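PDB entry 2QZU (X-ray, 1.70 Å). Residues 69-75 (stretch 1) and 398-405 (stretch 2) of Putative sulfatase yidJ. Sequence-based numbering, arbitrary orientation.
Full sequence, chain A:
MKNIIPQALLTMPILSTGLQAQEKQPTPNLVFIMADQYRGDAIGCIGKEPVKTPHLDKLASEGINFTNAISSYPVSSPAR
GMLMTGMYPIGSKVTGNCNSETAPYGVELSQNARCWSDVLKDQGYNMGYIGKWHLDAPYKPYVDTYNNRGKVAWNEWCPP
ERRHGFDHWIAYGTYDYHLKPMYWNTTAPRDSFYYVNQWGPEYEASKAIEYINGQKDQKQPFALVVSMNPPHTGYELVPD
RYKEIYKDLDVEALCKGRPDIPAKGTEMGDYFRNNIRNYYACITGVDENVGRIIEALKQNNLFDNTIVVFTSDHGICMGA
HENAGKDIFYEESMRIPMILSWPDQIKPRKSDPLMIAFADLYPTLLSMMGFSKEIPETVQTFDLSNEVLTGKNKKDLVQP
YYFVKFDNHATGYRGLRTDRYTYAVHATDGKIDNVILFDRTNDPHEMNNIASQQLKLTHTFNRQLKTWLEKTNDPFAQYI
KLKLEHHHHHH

Stretch 1, residues 69-75: AISSYPV
Stretch 2, residues 398-405: VQPYYFVK

An irregular segment, residues 69-75, lies against a strand that spans roughly 399-404, and the two share 411 Å² of buried surface. Register is set at the centre, where the CA atoms of Ser 72 and Tyr 401 are 4.6 Å apart and those of Tyr 73 and Tyr 402 are 4.9 Å apart. Numbering rises in the same sense on both sides of the contact: Ile 70 meets Gln 399, Ser 72 meets Pro 400 to Tyr 402, and the Tyr 73 ring reaches on to Val 404.

The strand is extended throughout, from Gln 399 (phi/psi -107/147) through Tyr 401 (-131/141) to Val 404 (-120/127). The opposing segment is extended at Ile 70 (-138/172) and Ser 71 (-125/117), then bends at Ser 72 (-63/-35). Tyr 73 (-124/87) and Pro 74 (-70/66) follow, and Val 75 N donates to Tyr 73 O at 2.8 Å, a tight local turn just before the helix that Val 75 N-caps.

Ser 72 sits close to the strand backbone and hydrogen-bonds to it twice. Its chi1 of -68° (m) brings Ser 72 OG to 2.7 Å from Pro 400 O, to which it donates a hydrogen bond, while Ser 72 O accepts from Tyr 402 N at 2.9 Å with an angle of 150° at the hydrogen. The same Ser 72 O also lies 3.4 Å from Tyr 401 CA in a CA-H...O contact. One serine thus reads the strand's carbonyl and amide two residues apart. Its side chain fits between the Pro 400 ring, with Ser 72 OG 3.6 Å from Pro 400 CG, and the edge of the Tyr 402 ring, with Ser 72 CB 4.2 Å from Tyr 402 CD2.

Tyr 73 is the large bump, with 94 Å² of its surface covered by the strand. Its CA-to-CB bond points sideways, but chi1 -163° (t) and chi2 -21° lay the ring along the strand, in a shallow trough lined by Tyr 402 CB, the Phe 403 backbone and Val 404. Tyr 402 O and Phe 403 N lie over one face, with Tyr 402 O 3.3 Å from Tyr 73 CD1. Tyr 402 CB makes an off-centre CH-pi contact, 4.2 Å from the Tyr 73 ring centroid and 30° off its normal. Tyr 73 CE1 is 4.3 Å from Phe 403 CD1. At the tip, Val 404 N donates to Tyr 73 OH over 3.0 Å, nearly straight at 170°. The hydroxyl therefore takes up a strand amide while the ring packs on the backbone before it. Val 404 (chi1 t) adds an apolar wall, Val 404 CG2 being 4.1 Å from Tyr 73 CE2.

The strand's side chains leave in several directions. Gln 399 (m, m) and Tyr 402 (chi1 m, chi2 -87°) point their CA-to-CB bonds toward the segment, Pro 400 and Val 404 sideways; those of Tyr 401 and Phe 403 point away, both with chi1 t. Even so, the Tyr 401 ring, at chi2 68°, swings its end back, so that Tyr 401 CE1 reaches 3.9 Å from Pro 74 CD. At the other end, Ile 70 (p, p) sends Ile 70 CD1 to 3.8 Å from Gln 399 CB. The rule is compact: a small polar residue at the bend, followed by a long aromatic lying over the peptide backbone.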

# COMPACT_ATOMS: atom_id res chain seq x y z
N ALA A 69 -19.67 -17.52 18.19
CA ALA A 69 -19.01 -16.46 18.96
C ALA A 69 -18.99 -15.12 18.23
O ALA A 69 -18.82 -15.07 17.02
CB ALA A 69 -17.59 -16.88 19.30
N ILE A 70 -19.16 -14.03 18.98
CA ILE A 70 -19.16 -12.69 18.38
C ILE A 70 -18.38 -11.65 19.18
O ILE A 70 -17.92 -11.91 20.29
CB ILE A 70 -20.61 -12.16 18.20
CG1 ILE A 70 -21.32 -12.05 19.55
CG2 ILE A 70 -21.42 -13.09 17.31
CD1 ILE A 70 -21.13 -10.71 20.25
N SER A 71 -18.22 -10.47 18.58
CA SER A 71 -17.57 -9.33 19.20
C SER A 71 -18.63 -8.22 19.10
O SER A 71 -19.01 -7.82 18.00
CB SER A 71 -16.30 -8.93 18.44
OG SER A 71 -15.67 -7.83 19.07
N SER A 72 -19.10 -7.75 20.25
CA SER A 72 -20.15 -6.74 20.31
C SER A 72 -19.82 -5.36 19.72
O SER A 72 -20.71 -4.70 19.16
CB SER A 72 -20.62 -6.59 21.76
OG SER A 72 -21.30 -7.76 22.18
N TYR A 73 -18.58 -4.92 19.85
CA TYR A 73 -18.17 -3.64 19.27
C TYR A 73 -17.00 -4.07 18.39
O TYR A 73 -15.85 -4.05 18.82
CB TYR A 73 -17.70 -2.67 20.36
CG TYR A 73 -17.65 -1.22 19.92
CD1 TYR A 73 -17.56 -0.88 18.57
CD2 TYR A 73 -17.67 -0.19 20.86
CE1 TYR A 73 -17.51 0.46 18.16
CE2 TYR A 73 -17.61 1.16 20.46
CZ TYR A 73 -17.53 1.47 19.11
OH TYR A 73 -17.47 2.78 18.70
N PRO A 74 -17.29 -4.48 17.15
CA PRO A 74 -16.27 -4.94 16.20
C PRO A 74 -15.29 -3.91 15.64
O PRO A 74 -15.29 -3.61 14.45
CB PRO A 74 -17.10 -5.63 15.13
CG PRO A 74 -18.32 -4.78 15.07
CD PRO A 74 -18.63 -4.53 16.54
N VAL A 75 -14.46 -3.37 16.53
CA VAL A 75 -13.42 -2.39 16.22
C VAL A 75 -12.26 -2.71 17.17
O VAL A 75 -12.49 -3.09 18.32
CB VAL A 75 -13.91 -0.95 16.47
CG1 VAL A 75 -12.81 0.04 16.15
CG2 VAL A 75 -15.14 -0.67 15.62
N VAL A 398 -28.39 -13.40 24.89
CA VAL A 398 -28.50 -12.39 23.85
C VAL A 398 -27.33 -11.43 24.08
O VAL A 398 -27.09 -11.00 25.21
CB VAL A 398 -29.83 -11.62 23.96
CG1 VAL A 398 -29.86 -10.48 22.96
CG2 VAL A 398 -31.00 -12.58 23.71
N GLN A 399 -26.61 -11.12 23.01
CA GLN A 399 -25.46 -10.23 23.10
C GLN A 399 -25.76 -8.87 22.49
O GLN A 399 -26.51 -8.76 21.52
CB GLN A 399 -24.25 -10.84 22.39
CG GLN A 399 -23.72 -12.12 23.03
CD GLN A 399 -22.93 -11.87 24.30
OE1 GLN A 399 -22.79 -10.73 24.74
NE2 GLN A 399 -22.41 -12.94 24.90
N PRO A 400 -25.16 -7.80 23.05
CA PRO A 400 -25.37 -6.44 22.54
C PRO A 400 -24.50 -6.10 21.33
O PRO A 400 -23.58 -6.84 20.98
CB PRO A 400 -25.01 -5.58 23.74
CG PRO A 400 -23.87 -6.36 24.35
CD PRO A 400 -24.38 -7.78 24.30
N TYR A 401 -24.83 -4.98 20.69
CA TYR A 401 -24.06 -4.47 19.55
C TYR A 401 -23.81 -2.99 19.85
O TYR A 401 -24.70 -2.30 20.35
CB TYR A 401 -24.81 -4.58 18.23
CG TYR A 401 -24.15 -3.75 17.14
CD1 TYR A 401 -22.90 -4.11 16.63
CD2 TYR A 401 -24.73 -2.57 16.69
CE1 TYR A 401 -22.24 -3.31 15.71
CE2 TYR A 401 -24.07 -1.76 15.76
CZ TYR A 401 -22.83 -2.13 15.28
OH TYR A 401 -22.17 -1.33 14.37
N TYR A 402 -22.63 -2.50 19.52
CA TYR A 402 -22.29 -1.10 19.79
C TYR A 402 -21.55 -0.35 18.70
O TYR A 402 -20.76 -0.91 17.94
CB TYR A 402 -21.38 -0.99 21.02
CG TYR A 402 -21.98 -1.40 22.33
CD1 TYR A 402 -22.69 -0.48 23.11
CD2 TYR A 402 -21.84 -2.71 22.79
CE1 TYR A 402 -23.25 -0.87 24.32
CE2 TYR A 402 -22.40 -3.09 24.00
CZ TYR A 402 -23.10 -2.17 24.76
OH TYR A 402 -23.68 -2.55 25.94
N PHE A 403 -21.83 0.95 18.66
CA PHE A 403 -21.12 1.91 17.84
C PHE A 403 -21.33 3.20 18.62
O PHE A 403 -22.46 3.65 18.79
CB PHE A 403 -21.64 2.14 16.43
CG PHE A 403 -20.92 3.27 15.74
CD1 PHE A 403 -19.56 3.15 15.45
CD2 PHE A 403 -21.54 4.50 15.55
CE1 PHE A 403 -18.83 4.24 14.98
CE2 PHE A 403 -20.81 5.60 15.08
CZ PHE A 403 -19.45 5.47 14.80
N VAL A 404 -20.24 3.75 19.13
CA VAL A 404 -20.30 4.98 19.90
C VAL A 404 -19.47 6.06 19.21
O VAL A 404 -18.30 5.84 18.90
CB VAL A 404 -19.73 4.77 21.33
CG1 VAL A 404 -19.84 6.07 22.14
CG2 VAL A 404 -20.47 3.65 22.03
N LYS A 405 -20.08 7.21 18.95
CA LYS A 405 -19.34 8.30 18.32
C LYS A 405 -18.49 8.85 19.47
O LYS A 405 -19.03 9.38 20.44
CB LYS A 405 -20.30 9.36 17.78
CG LYS A 405 -19.61 10.42 16.92
CD LYS A 405 -20.61 11.32 16.22
CE LYS A 405 -19.90 12.37 15.38
NZ LYS A 405 -20.87 13.20 14.61